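Glutathione S-transferase, N-terminal domain protein (Pseudomonas putida, PDB 4NAX) binds one glutathione disulfide per subunit and, as a member of the glutathione transferase superfamily, probably acts as a transferase. Local coordinates at residues Asn68-Ile74 against Leu87-Ile93; Arg20-Leu26 against Ala44-Val50; Met129-Val133 against Tyr153-Ser157; Gln172-Tyr178 against Asn216-Arg220. The contacts are given in a common frame with arbitrary orientation. Residues are numbered along the deposited sequence.

Contacts 1 and 2 are two parts of one thioredoxin-fold sheet, with centres 12 Å apart: strand 73-76 of contact 1 lies beside strand 21-25 of contact 2, and A73 O comes 2.9 Å from Y24 N, a probable hydrogen bond. Contact 1 grips glutathione disulfide directly, whereas the L26 side chain of contact 2 comes to about 6 Å from it. Contacts 3 and 4 belong to the helical C-terminal part, their centres 23 Å apart. Contact 3 adds G131 to the pocket and, like contact 1, touches the second subunit, although the centres of these two lie 22 Å apart. Contact 4 sits on the surface, 23 Å from contact 1 between centres.

Contact 1: Asn68-Ile74 against Leu87-Ile93; sequences NNKIPAI and LFESGAI. With GDS (oxidized glutathione disulfide), chain C; GOL (glycerol), chain D.
This is the glutathione-binding corner of the thioredoxin fold: a cis-proline loop beside the antiparallel hairpin of strands 73-76 and 85-88, whose second strand leads into helix 90-101. L87 is the hydrogen-bonded partner of I74, CA-CA 5.3 Å, with I74 N to L87 O 2.8 Å and L87 N to I74 O 3.0 Å; their side chains share one sheet face, I74 CG1 3.8 Å from L87 CB. F88 (chi1 p) lays its CB 4.0 Å from A73 CB on the other face, and its ring meets W118 of the second subunit edge-to-face. E89, the N-cap residue, has positive phi (81°), and its OE1 accepts from GDS N6 at 2.7 Å. S90 holds the carboxylate at that end of the ligand, N to OE7 2.8 Å, OG to OE8 2.5 Å. I93 (chi1 m) sets CD1 4.3 Å from CG of P72. The peptide before P72 is cis; just upstream, I71 N donates to GDS O5 (2.9 Å) and I71 O accepts from GDS N5 at 2.9 Å.

Contact 2: Arg20-Leu26 against Ala44-Val50; sequences RLQLYSL and AYEAHKV
Strands 21-25 and 45-49 run side by side in the same direction, their axes 4.7 Å apart at closest approach and 22° from parallel, with Q22 level with E46, L23 with A47 and Y24 with H48. R20, extended, packs CD 3.9 Å from A44 CB, while a water joins its NH1 to Y45 O. L21 O accepts from E46 N at 2.8 Å, and L21 CD2 lies 4.1 Å from Y45 CB. Q22 folds back (chi1 and chi2 both m), so that NE2 reaches E46 OE1 at 3.0 Å and R20 O at 2.9 Å, while OE1 accepts from H48 NE2 at 2.7 Å; E46 also binds the backbone nitrogens of K16 and H17. L23 uses both backbone groups, N to E46 O at 2.9 Å and O to H48 N at 2.8 Å, and sets CD2 4.0 Å from Y45 CE2, on the face packed by helix 31-41. Y24 (chi1 m) stands beside H48 with planes at 14° but centroids 5.3 Å apart, so the rings barely overlap. S25 N donates to H48 O at 3.0 Å, and S25 O accepts from V50 N at 2.9 Å. L26 ends the run, CD1 3.6 Å from V50 O. With helix 31-41 as the crossover, the pair forms the beta-alpha-beta unit that opens the thioredoxin-like domain of glutathione transferases.

Contact 3: Met129-Val133 against Tyr153-Ser157; sequences MFGQV and YVNES
Next to the glutathione disulfide pocket, to which G131 belongs, helices 109-137 and 148-168 pack against each other at the dimer interface. The short helical segments cross at -139°, with axes 8.6 Å apart at closest approach; F130 lies level with S157 (CA-CA 6.0 Å) and V133 with Y153 (5.6 Å). Y153 (chi1 m) points toward the first helix and receives Q132 CB over one ring face, a CH-pi contact 3.8 Å from the centroid. M129, with chi1 and chi2 both m, brings SD to the edge of the same ring, 5.0 Å from its centroid: a Met-aromatic contact. This helix pair is part of the all-helical C-terminal domain of the glutathione transferase fold, and Q132 OE1 and Y153 OH bond to their counterparts, Y153 OH and Q132 OE1 of the second subunit. S157 OG (chi1 m) bonds to Y153 O of its own helix, 2.9 Å, and packs 3.3 Å from both F130 CD1 and V133 CG2. V133 (chi1 t) also sets CG2 4.0 Å from Y153 CB and 4.2 Å from V154 CG2. M129 CG meets E156 CG at 3.8 Å, while the E156 carboxylate forms a salt bridge with R159.

Contact 4: Gln172-Tyr178 against Asn216-Arg220; sequences QWMAEEY and NFLER
R220 lays its guanidinium over one face of the Y178 ring: CZ is 4.0 Å from the centroid, 31° off the ring normal, an off-centre cation-pi contact, with R220 NE 3.3 Å from Y178 CE2. R220 CD adds a CH-pi contact 4.2 Å from the same centroid. R220 is chi1 m, chi2 t, chi3 p; Y178 is chi1 t. R220 follows helix 208-219 and takes the N-cap position of helix 221-226; Y178 lies in the irregular loop 172-178. F217 (chi1 t) comes from the last turn of helix 208-219, with CD1 at the edge of the Y178 ring, 4.0 Å from CE1. W173 (chi1 m) reaches across so that CH2 lies 4.0 Å from F217 CA and CZ3 4.2 Å from F217 CB. Waters bridge N216 OD1 to Q172 O and to Q172 NE2. The contact thus ties a surface loop of the helical C-terminal domain to the junction of two helices. No direct hydrogen bond crosses it; cation-pi and apolar aromatic packing, with two bridging waters, do the joining, and E40, hydrogen-bonded to Y178 OH and in a salt bridge with R220 NE, balances the charge of the arginine over the ring.

Contact 1: Asn68-Ile74 against Leu87-Ile93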
# COMPACT_ATOMS: atom_id res chain seq x y z
N ASN A 68 10.20 -0.18 -10.13
CA ASN A 68 9.66 -1.51 -9.86
C ASN A 68 9.09 -2.18 -11.10
O ASN A 68 8.48 -3.24 -11.00
CB ASN A 68 8.66 -1.38 -8.72
CG ASN A 68 8.12 -2.70 -8.22
OD1 ASN A 68 8.86 -3.67 -8.01
ND2 ASN A 68 6.82 -2.73 -7.97
N ASN A 69 9.30 -1.59 -12.27
CA ASN A 69 8.87 -2.16 -13.53
C ASN A 69 7.36 -2.37 -13.66
O ASN A 69 6.92 -3.25 -14.38
CB ASN A 69 9.72 -3.36 -14.03
CG ASN A 69 9.59 -4.66 -13.25
OD1 ASN A 69 10.54 -5.07 -12.56
ND2 ASN A 69 8.49 -5.36 -13.44
N LYS A 70 6.59 -1.51 -12.99
CA LYS A 70 5.14 -1.64 -13.01
C LYS A 70 4.44 -0.37 -13.39
O LYS A 70 4.97 0.74 -13.20
CB LYS A 70 4.65 -2.20 -11.67
CG LYS A 70 5.16 -3.66 -11.51
CD LYS A 70 4.59 -4.49 -10.43
CE LYS A 70 5.27 -5.84 -10.47
NZ LYS A 70 4.71 -6.77 -9.48
N ILE A 71 3.26 -0.52 -13.96
CA ILE A 71 2.36 0.60 -14.18
C ILE A 71 1.38 0.67 -13.01
O ILE A 71 1.11 -0.34 -12.34
CB ILE A 71 1.63 0.49 -15.54
CG1 ILE A 71 0.66 -0.70 -15.64
CG2 ILE A 71 2.61 0.49 -16.69
CD1 ILE A 71 -0.73 -0.46 -15.10
N PRO A 72 0.77 1.84 -12.78
CA PRO A 72 0.98 3.12 -13.48
C PRO A 72 2.21 3.89 -12.96
O PRO A 72 2.68 3.67 -11.84
CB PRO A 72 -0.28 3.89 -13.16
CG PRO A 72 -0.63 3.43 -11.77
CD PRO A 72 -0.28 1.94 -11.76
N ALA A 73 2.65 4.83 -13.78
CA ALA A 73 3.69 5.79 -13.41
C ALA A 73 3.32 7.11 -14.07
O ALA A 73 2.62 7.13 -15.09
CB ALA A 73 5.06 5.33 -13.83
N ILE A 74 3.79 8.20 -13.49
CA ILE A 74 3.58 9.52 -14.05
C ILE A 74 4.88 10.32 -14.12
O ILE A 74 5.84 10.05 -13.39
CB ILE A 74 2.53 10.35 -13.29
CG1 ILE A 74 2.95 10.62 -11.83
CG2 ILE A 74 1.17 9.67 -13.35
CD1 ILE A 74 2.17 11.71 -11.14
N LEU A 87 6.93 9.78 -10.60
CA LEU A 87 6.30 9.05 -9.49
C LEU A 87 5.69 7.75 -9.98
O LEU A 87 5.04 7.72 -11.02
CB LEU A 87 5.22 9.92 -8.82
CG LEU A 87 4.92 9.61 -7.36
CD1 LEU A 87 6.12 9.90 -6.46
CD2 LEU A 87 3.73 10.43 -6.90
N PHE A 88 5.88 6.70 -9.21
CA PHE A 88 5.17 5.44 -9.40
C PHE A 88 4.47 5.05 -8.10
O PHE A 88 4.59 5.74 -7.09
CB PHE A 88 6.08 4.38 -10.03
CG PHE A 88 7.23 3.96 -9.17
CD1 PHE A 88 8.45 4.63 -9.26
CD2 PHE A 88 7.11 2.93 -8.29
CE1 PHE A 88 9.51 4.27 -8.46
CE2 PHE A 88 8.18 2.55 -7.49
CZ PHE A 88 9.38 3.22 -7.59
N GLU A 89 3.74 3.93 -8.16
CA GLU A 89 2.82 3.41 -7.15
C GLU A 89 1.48 4.14 -7.24
O GLU A 89 1.37 5.32 -6.90
CB GLU A 89 3.34 3.46 -5.72
CG GLU A 89 4.50 2.51 -5.47
CD GLU A 89 4.10 1.05 -5.54
OE1 GLU A 89 2.96 0.71 -5.14
OE2 GLU A 89 4.95 0.25 -6.00
N SER A 90 0.46 3.42 -7.69
CA SER A 90 -0.87 4.00 -7.84
C SER A 90 -1.32 4.78 -6.62
O SER A 90 -1.84 5.89 -6.74
CB SER A 90 -1.87 2.92 -8.21
OG SER A 90 -2.10 2.01 -7.16
N GLY A 91 -1.16 4.20 -5.43
CA GLY A 91 -1.63 4.86 -4.22
C GLY A 91 -0.86 6.14 -3.91
O GLY A 91 -1.44 7.08 -3.35
N ALA A 92 0.43 6.18 -4.23
CA ALA A 92 1.22 7.40 -4.07
C ALA A 92 0.76 8.46 -5.06
O ALA A 92 0.64 9.64 -4.72
CB ALA A 92 2.71 7.15 -4.19
N ILE A 93 0.52 8.06 -6.30
CA ILE A 93 0.02 8.96 -7.33
C ILE A 93 -1.35 9.52 -6.94
O ILE A 93 -1.59 10.71 -7.13
CB ILE A 93 -0.00 8.27 -8.70
CG1 ILE A 93 1.43 7.90 -9.14
CG2 ILE A 93 -0.68 9.16 -9.73
CD1 ILE A 93 1.47 6.86 -10.26
N1 GDS C . 3.66 -10.25 -12.16
CA1 GDS C . 2.22 -10.31 -11.94
C1 GDS C . 1.80 -11.69 -11.48
OE1 GDS C . 0.71 -11.79 -10.86
OE2 GDS C . 2.52 -12.68 -11.71
CB1 GDS C . 1.49 -9.96 -13.25
CG1 GDS C . 0.01 -9.58 -13.07
CD1 GDS C . -0.14 -8.30 -12.30
O1 GDS C . 0.73 -7.45 -12.31
N2 GDS C . -1.27 -8.18 -11.61
CA2 GDS C . -1.63 -6.99 -10.87
C2 GDS C . -1.73 -7.28 -9.40
O2 GDS C . -2.22 -8.33 -8.99
CB2 GDS C . -2.97 -6.45 -11.37
SG2 GDS C . -2.94 -5.78 -13.03
N3 GDS C . -1.32 -6.31 -8.58
CA3 GDS C . -1.35 -6.46 -7.13
C3 GDS C . -1.58 -5.17 -6.38
OE3 GDS C . -1.17 -5.14 -5.20
OE4 GDS C . -2.21 -4.27 -6.94
N4 GDS C . 2.52 -5.57 -13.85
CA4 GDS C . 3.63 -5.74 -14.76
C4 GDS C . 4.55 -6.88 -14.38
OE5 GDS C . 5.53 -7.14 -15.13
OE6 GDS C . 4.26 -7.54 -13.36
C5 GDS C . 2.05 -4.36 -13.58
O5 GDS C . 2.56 -3.35 -14.05
CA5 GDS C . 0.83 -4.28 -12.68
N5 GDS C . 0.98 -3.18 -11.73
CB5 GDS C . -0.40 -4.06 -13.57
SG5 GDS C . -1.94 -3.84 -12.69
CA6 GDS C . 1.50 -1.16 -7.29
C6 GDS C . 0.60 0.01 -7.57
OE7 GDS C . 0.91 0.78 -8.51
OE8 GDS C . -0.41 0.15 -6.84
N6 GDS C . 1.48 -1.45 -5.84
CB6 GDS C . 1.05 -2.38 -8.09
CG6 GDS C . 1.19 -2.14 -9.60
CD6 GDS C . 0.93 -3.38 -10.41
O6 GDS C . 0.66 -4.47 -9.89
C1 GOL D . 4.57 -2.90 -5.18
O1 GOL D . 4.37 -2.11 -6.35
C2 GOL D . 3.77 -4.21 -5.48
O2 GOL D . 2.38 -4.00 -5.34
C3 GOL D . 3.96 -4.77 -6.90
O3 GOL D . 5.31 -5.21 -7.05
O HOH W 1 5.30 0.01 -8.77
O HOH W 2 3.17 1.56 -9.93

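Contact 2: Arg20-Leu26 against Ala44-Val50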
# COMPACT_ATOMS: atom_id res chain seq x y z
N ARG A 20 1.72 19.07 -20.18
CA ARG A 20 0.74 18.24 -19.47
C ARG A 20 1.40 17.12 -18.71
O ARG A 20 2.37 16.53 -19.17
CB ARG A 20 -0.27 17.61 -20.44
CG ARG A 20 -1.10 18.64 -21.17
CD ARG A 20 -2.16 18.02 -22.07
NE ARG A 20 -2.78 19.11 -22.80
CZ ARG A 20 -3.49 19.01 -23.92
NH1 ARG A 20 -3.71 17.83 -24.46
NH2 ARG A 20 -3.97 20.11 -24.49
N LEU A 21 0.80 16.77 -17.57
CA LEU A 21 1.15 15.54 -16.87
C LEU A 21 1.12 14.36 -17.85
O LEU A 21 0.17 14.19 -18.62
CB LEU A 21 0.19 15.33 -15.71
CG LEU A 21 0.46 14.10 -14.84
CD1 LEU A 21 0.04 14.37 -13.41
CD2 LEU A 21 -0.24 12.84 -15.35
N GLN A 22 2.17 13.55 -17.78
CA GLN A 22 2.34 12.37 -18.61
C GLN A 22 2.00 11.14 -17.78
O GLN A 22 2.54 10.95 -16.69
CB GLN A 22 3.79 12.27 -19.12
CG GLN A 22 4.28 13.52 -19.85
CD GLN A 22 3.65 13.69 -21.21
OE1 GLN A 22 3.77 12.81 -22.07
NE2 GLN A 22 2.99 14.81 -21.42
N LEU A 23 1.11 10.32 -18.31
CA LEU A 23 0.69 9.07 -17.69
C LEU A 23 1.18 7.89 -18.51
O LEU A 23 0.94 7.84 -19.71
CB LEU A 23 -0.83 9.00 -17.59
CG LEU A 23 -1.43 7.70 -17.09
CD1 LEU A 23 -1.02 7.39 -15.65
CD2 LEU A 23 -2.94 7.71 -17.23
N TYR A 24 1.84 6.94 -17.86
CA TYR A 24 2.36 5.73 -18.51
C TYR A 24 1.65 4.56 -17.86
O TYR A 24 1.89 4.25 -16.70
CB TYR A 24 3.88 5.64 -18.37
CG TYR A 24 4.59 6.94 -18.74
CD1 TYR A 24 4.92 7.26 -20.06
CD2 TYR A 24 4.90 7.87 -17.76
CE1 TYR A 24 5.55 8.46 -20.37
CE2 TYR A 24 5.54 9.06 -18.07
CZ TYR A 24 5.85 9.36 -19.37
OH TYR A 24 6.50 10.54 -19.65
N SER A 25 0.70 3.95 -18.58
CA SER A 25 -0.24 3.07 -17.93
C SER A 25 -0.84 2.07 -18.91
O SER A 25 -0.42 1.96 -20.06
CB SER A 25 -1.31 3.92 -17.22
OG SER A 25 -2.11 3.15 -16.32
N LEU A 26 -1.83 1.34 -18.41
CA LEU A 26 -2.54 0.30 -19.13
C LEU A 26 -3.87 0.14 -18.38
O LEU A 26 -3.88 0.28 -17.15
CB LEU A 26 -1.73 -1.00 -19.11
CG LEU A 26 -2.23 -2.13 -20.00
CD1 LEU A 26 -2.10 -1.75 -21.47
CD2 LEU A 26 -1.44 -3.38 -19.68
N ALA A 44 -5.51 18.27 -17.01
CA ALA A 44 -5.01 17.87 -18.33
C ALA A 44 -3.95 16.80 -18.18
O ALA A 44 -3.10 16.88 -17.32
CB ALA A 44 -4.43 19.07 -19.06
N TYR A 45 -3.98 15.79 -19.05
CA TYR A 45 -2.96 14.78 -19.05
C TYR A 45 -2.84 14.14 -20.40
O TYR A 45 -3.78 14.18 -21.21
CB TYR A 45 -3.21 13.72 -17.98
CG TYR A 45 -4.38 12.79 -18.21
CD1 TYR A 45 -5.69 13.20 -18.03
CD2 TYR A 45 -4.16 11.47 -18.56
CE1 TYR A 45 -6.77 12.34 -18.20
CE2 TYR A 45 -5.21 10.58 -18.72
CZ TYR A 45 -6.51 11.01 -18.56
OH TYR A 45 -7.51 10.08 -18.70
N GLU A 46 -1.67 13.55 -20.64
CA GLU A 46 -1.36 12.87 -21.88
C GLU A 46 -1.06 11.41 -21.53
O GLU A 46 -0.05 11.09 -20.90
CB GLU A 46 -0.15 13.52 -22.54
CG GLU A 46 0.21 12.90 -23.87
CD GLU A 46 1.37 13.57 -24.57
OE1 GLU A 46 1.81 14.66 -24.15
OE2 GLU A 46 1.85 12.99 -25.58
N ALA A 47 -1.97 10.55 -21.95
CA ALA A 47 -1.87 9.13 -21.67
C ALA A 47 -1.06 8.37 -22.71
O ALA A 47 -1.18 8.59 -23.92
CB ALA A 47 -3.26 8.51 -21.54
N HIS A 48 -0.25 7.45 -22.21
CA HIS A 48 0.61 6.61 -23.01
C HIS A 48 0.41 5.16 -22.64
O HIS A 48 0.49 4.81 -21.46
CB HIS A 48 2.07 6.97 -22.78
CG HIS A 48 2.41 8.39 -23.11
ND1 HIS A 48 2.58 8.85 -24.41
CD2 HIS A 48 2.58 9.46 -22.31
CE1 HIS A 48 2.88 10.13 -24.38
NE2 HIS A 48 2.85 10.53 -23.12
N LYS A 49 0.17 4.32 -23.64
CA LYS A 49 0.02 2.90 -23.40
C LYS A 49 1.35 2.16 -23.26
O LYS A 49 2.19 2.21 -24.17
CB LYS A 49 -0.78 2.27 -24.54
CG LYS A 49 -1.00 0.79 -24.35
CD LYS A 49 -1.85 0.20 -25.46
CE LYS A 49 -2.13 -1.26 -25.19
NZ LYS A 49 -2.77 -1.92 -26.36
N VAL A 50 1.52 1.49 -22.13
CA VAL A 50 2.65 0.64 -21.84
C VAL A 50 2.19 -0.80 -22.04
O VAL A 50 1.43 -1.33 -21.24
CB VAL A 50 3.14 0.86 -20.38
CG1 VAL A 50 4.30 -0.05 -20.05
CG2 VAL A 50 3.55 2.32 -20.20
O HOH W 3 -3.32 15.20 -23.71
O HOH W 4 -1.21 18.60 -16.49

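Contact 3: Met129-Val133 against Tyr153-Ser157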
# COMPACT_ATOMS: atom_id res chain seq x y z
N MET A 129 -4.26 -9.22 -2.45
CA MET A 129 -5.02 -10.45 -2.25
C MET A 129 -5.96 -10.76 -3.39
O MET A 129 -6.04 -11.91 -3.84
CB MET A 129 -5.72 -10.43 -0.89
CG MET A 129 -4.73 -10.30 0.26
SD MET A 129 -3.59 -11.71 0.38
CE MET A 129 -2.10 -11.00 -0.18
N PHE A 130 -6.68 -9.76 -3.89
CA PHE A 130 -7.52 -10.01 -5.03
C PHE A 130 -6.67 -10.46 -6.22
O PHE A 130 -7.07 -11.32 -7.01
CB PHE A 130 -8.39 -8.79 -5.42
CG PHE A 130 -9.51 -8.43 -4.48
CD1 PHE A 130 -9.69 -9.00 -3.24
CD2 PHE A 130 -10.39 -7.42 -4.88
CE1 PHE A 130 -10.73 -8.58 -2.41
CE2 PHE A 130 -11.40 -7.00 -4.06
CZ PHE A 130 -11.57 -7.58 -2.82
N GLY A 131 -5.49 -9.86 -6.36
CA GLY A 131 -4.61 -10.26 -7.44
C GLY A 131 -4.21 -11.72 -7.37
O GLY A 131 -4.05 -12.37 -8.40
N GLN A 132 -4.06 -12.27 -6.16
CA GLN A 132 -3.74 -13.69 -6.03
C GLN A 132 -4.93 -14.57 -6.40
O GLN A 132 -4.73 -15.66 -6.93
CB GLN A 132 -3.22 -14.05 -4.64
CG GLN A 132 -2.04 -13.23 -4.13
CD GLN A 132 -1.05 -12.90 -5.21
OE1 GLN A 132 -0.45 -13.78 -5.82
NE2 GLN A 132 -0.88 -11.62 -5.47
N VAL A 133 -6.15 -14.12 -6.13
CA VAL A 133 -7.33 -14.84 -6.62
C VAL A 133 -7.27 -14.89 -8.15
O VAL A 133 -7.56 -15.93 -8.75
CB VAL A 133 -8.64 -14.24 -6.13
CG1 VAL A 133 -9.84 -14.92 -6.79
CG2 VAL A 133 -8.72 -14.38 -4.61
N TYR A 153 -6.38 -17.56 -0.69
CA TYR A 153 -6.58 -16.21 -1.24
C TYR A 153 -8.07 -15.87 -1.45
O TYR A 153 -8.48 -14.72 -1.23
CB TYR A 153 -5.69 -15.97 -2.48
CG TYR A 153 -4.24 -16.12 -2.06
CD1 TYR A 153 -3.67 -15.24 -1.17
CD2 TYR A 153 -3.48 -17.19 -2.48
CE1 TYR A 153 -2.39 -15.40 -0.70
CE2 TYR A 153 -2.19 -17.37 -2.01
CZ TYR A 153 -1.65 -16.49 -1.12
OH TYR A 153 -0.38 -16.72 -0.65
N VAL A 154 -8.87 -16.87 -1.80
CA VAL A 154 -10.31 -16.67 -1.87
C VAL A 154 -10.88 -16.33 -0.49
O VAL A 154 -11.66 -15.39 -0.33
CB VAL A 154 -11.02 -17.91 -2.46
CG1 VAL A 154 -12.53 -17.85 -2.27
CG2 VAL A 154 -10.65 -18.02 -3.93
N ASN A 155 -10.52 -17.12 0.52
CA ASN A 155 -11.01 -16.89 1.87
C ASN A 155 -10.57 -15.53 2.38
O ASN A 155 -11.34 -14.81 3.01
CB ASN A 155 -10.59 -18.02 2.79
CG ASN A 155 -11.40 -19.29 2.54
OD1 ASN A 155 -12.55 -19.23 2.12
ND2 ASN A 155 -10.78 -20.44 2.77
N GLU A 156 -9.32 -15.15 2.11
CA GLU A 156 -8.85 -13.84 2.53
C GLU A 156 -9.58 -12.71 1.81
O GLU A 156 -9.92 -11.69 2.41
CB GLU A 156 -7.34 -13.73 2.38
CG GLU A 156 -6.77 -12.37 2.69
CD GLU A 156 -7.01 -11.88 4.11
OE1 GLU A 156 -7.49 -12.64 4.99
OE2 GLU A 156 -6.74 -10.68 4.33
N SER A 157 -9.85 -12.90 0.51
CA SER A 157 -10.59 -11.91 -0.25
C SER A 157 -12.02 -11.76 0.26
O SER A 157 -12.54 -10.66 0.33
CB SER A 157 -10.56 -12.25 -1.74
OG SER A 157 -9.23 -12.14 -2.22

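Contact 4: Gln172-Tyr178 against Asn216-Arg220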
# COMPACT_ATOMS: atom_id res chain seq x y z
N GLN A 172 -22.37 6.19 2.07
CA GLN A 172 -22.21 6.25 0.63
C GLN A 172 -20.82 5.83 0.16
O GLN A 172 -20.69 5.19 -0.88
CB GLN A 172 -22.51 7.67 0.12
CG GLN A 172 -23.91 8.16 0.44
CD GLN A 172 -24.99 7.19 0.01
OE1 GLN A 172 -25.85 6.80 0.81
NE2 GLN A 172 -24.97 6.80 -1.24
N TRP A 173 -19.79 6.20 0.93
CA TRP A 173 -18.41 6.04 0.51
C TRP A 173 -17.53 5.62 1.69
O TRP A 173 -17.99 5.55 2.84
CB TRP A 173 -17.87 7.32 -0.14
CG TRP A 173 -18.62 7.79 -1.34
CD1 TRP A 173 -19.36 8.93 -1.44
CD2 TRP A 173 -18.67 7.17 -2.63
NE1 TRP A 173 -19.89 9.04 -2.70
CE2 TRP A 173 -19.48 7.98 -3.45
CE3 TRP A 173 -18.13 5.99 -3.16
CZ2 TRP A 173 -19.76 7.66 -4.78
CZ3 TRP A 173 -18.40 5.67 -4.50
CH2 TRP A 173 -19.20 6.51 -5.29
N MET A 174 -16.27 5.32 1.42
CA MET A 174 -15.37 4.89 2.49
C MET A 174 -15.19 5.95 3.58
O MET A 174 -15.19 5.63 4.78
CB MET A 174 -14.01 4.49 1.92
CG MET A 174 -14.05 3.26 1.02
SD MET A 174 -14.71 1.76 1.77
CE MET A 174 -13.46 1.42 3.01
N ALA A 175 -15.00 7.19 3.16
CA ALA A 175 -14.91 8.32 4.07
C ALA A 175 -16.16 9.19 3.88
O ALA A 175 -17.07 8.81 3.15
CB ALA A 175 -13.64 9.11 3.81
N GLU A 176 -16.24 10.32 4.58
CA GLU A 176 -17.45 11.13 4.56
C GLU A 176 -17.78 11.71 3.20
O GLU A 176 -18.96 11.93 2.88
CB GLU A 176 -17.40 12.22 5.64
CG GLU A 176 -17.50 11.62 7.04
CD GLU A 176 -17.29 12.59 8.19
OE1 GLU A 176 -16.86 13.73 7.96
OE2 GLU A 176 -17.55 12.19 9.35
N GLU A 177 -16.75 11.95 2.40
CA GLU A 177 -16.91 12.33 1.00
C GLU A 177 -16.22 11.32 0.10
O GLU A 177 -15.22 10.70 0.49
CB GLU A 177 -16.32 13.72 0.73
CG GLU A 177 -17.07 14.88 1.39
CD GLU A 177 -16.73 15.03 2.86
OE1 GLU A 177 -17.67 15.14 3.67
OE2 GLU A 177 -15.53 15.03 3.21
N TYR A 178 -16.74 11.17 -1.12
CA TYR A 178 -16.07 10.42 -2.17
C TYR A 178 -14.60 10.82 -2.21
O TYR A 178 -14.26 12.00 -2.13
CB TYR A 178 -16.74 10.72 -3.51
CG TYR A 178 -16.14 10.04 -4.73
CD1 TYR A 178 -16.10 8.67 -4.84
CD2 TYR A 178 -15.67 10.81 -5.79
CE1 TYR A 178 -15.61 8.05 -5.99
CE2 TYR A 178 -15.17 10.21 -6.94
CZ TYR A 178 -15.14 8.83 -7.04
OH TYR A 178 -14.67 8.21 -8.18
N ASN A 216 -22.80 2.39 -7.67
CA ASN A 216 -22.77 3.85 -7.67
C ASN A 216 -21.46 4.38 -8.31
O ASN A 216 -21.46 5.34 -9.08
CB ASN A 216 -22.85 4.42 -6.25
CG ASN A 216 -24.15 4.13 -5.53
OD1 ASN A 216 -24.21 4.29 -4.29
ND2 ASN A 216 -25.19 3.75 -6.25
N PHE A 217 -20.35 3.75 -7.97
CA PHE A 217 -19.04 4.11 -8.49
C PHE A 217 -19.03 4.00 -10.02
O PHE A 217 -18.61 4.92 -10.73
CB PHE A 217 -18.00 3.17 -7.89
CG PHE A 217 -16.58 3.44 -8.32
CD1 PHE A 217 -15.86 4.50 -7.77
CD2 PHE A 217 -15.95 2.63 -9.23
CE1 PHE A 217 -14.54 4.72 -8.14
CE2 PHE A 217 -14.63 2.83 -9.59
CZ PHE A 217 -13.92 3.87 -9.03
N LEU A 218 -19.55 2.88 -10.53
CA LEU A 218 -19.49 2.61 -11.95
C LEU A 218 -20.42 3.51 -12.77
O LEU A 218 -20.24 3.66 -13.97
CB LEU A 218 -19.76 1.12 -12.24
CG LEU A 218 -18.70 0.16 -11.70
CD1 LEU A 218 -19.15 -1.28 -11.85
CD2 LEU A 218 -17.35 0.37 -12.35
N GLU A 219 -21.41 4.12 -12.13
CA GLU A 219 -22.29 5.08 -12.80
C GLU A 219 -21.61 6.42 -13.07
O GLU A 219 -22.09 7.21 -13.88
CB GLU A 219 -23.56 5.34 -11.96
CG GLU A 219 -24.53 4.16 -11.94
CD GLU A 219 -25.53 4.21 -10.79
OE1 GLU A 219 -26.17 3.16 -10.50
OE2 GLU A 219 -25.68 5.28 -10.15
N ARG A 220 -20.50 6.70 -12.38
CA ARG A 220 -19.89 8.02 -12.51
C ARG A 220 -19.24 8.18 -13.90
O ARG A 220 -18.50 7.31 -14.34
CB ARG A 220 -18.84 8.23 -11.43
CG ARG A 220 -19.38 8.25 -10.01
CD ARG A 220 -18.28 8.50 -9.00
NE ARG A 220 -17.69 9.82 -9.11
CZ ARG A 220 -18.17 10.92 -8.55
NH1 ARG A 220 -19.28 10.88 -7.81
NH2 ARG A 220 -17.53 12.06 -8.69
O HOH W 5 -21.79 5.54 -3.23
O HOH W 6 -26.17 4.43 -2.02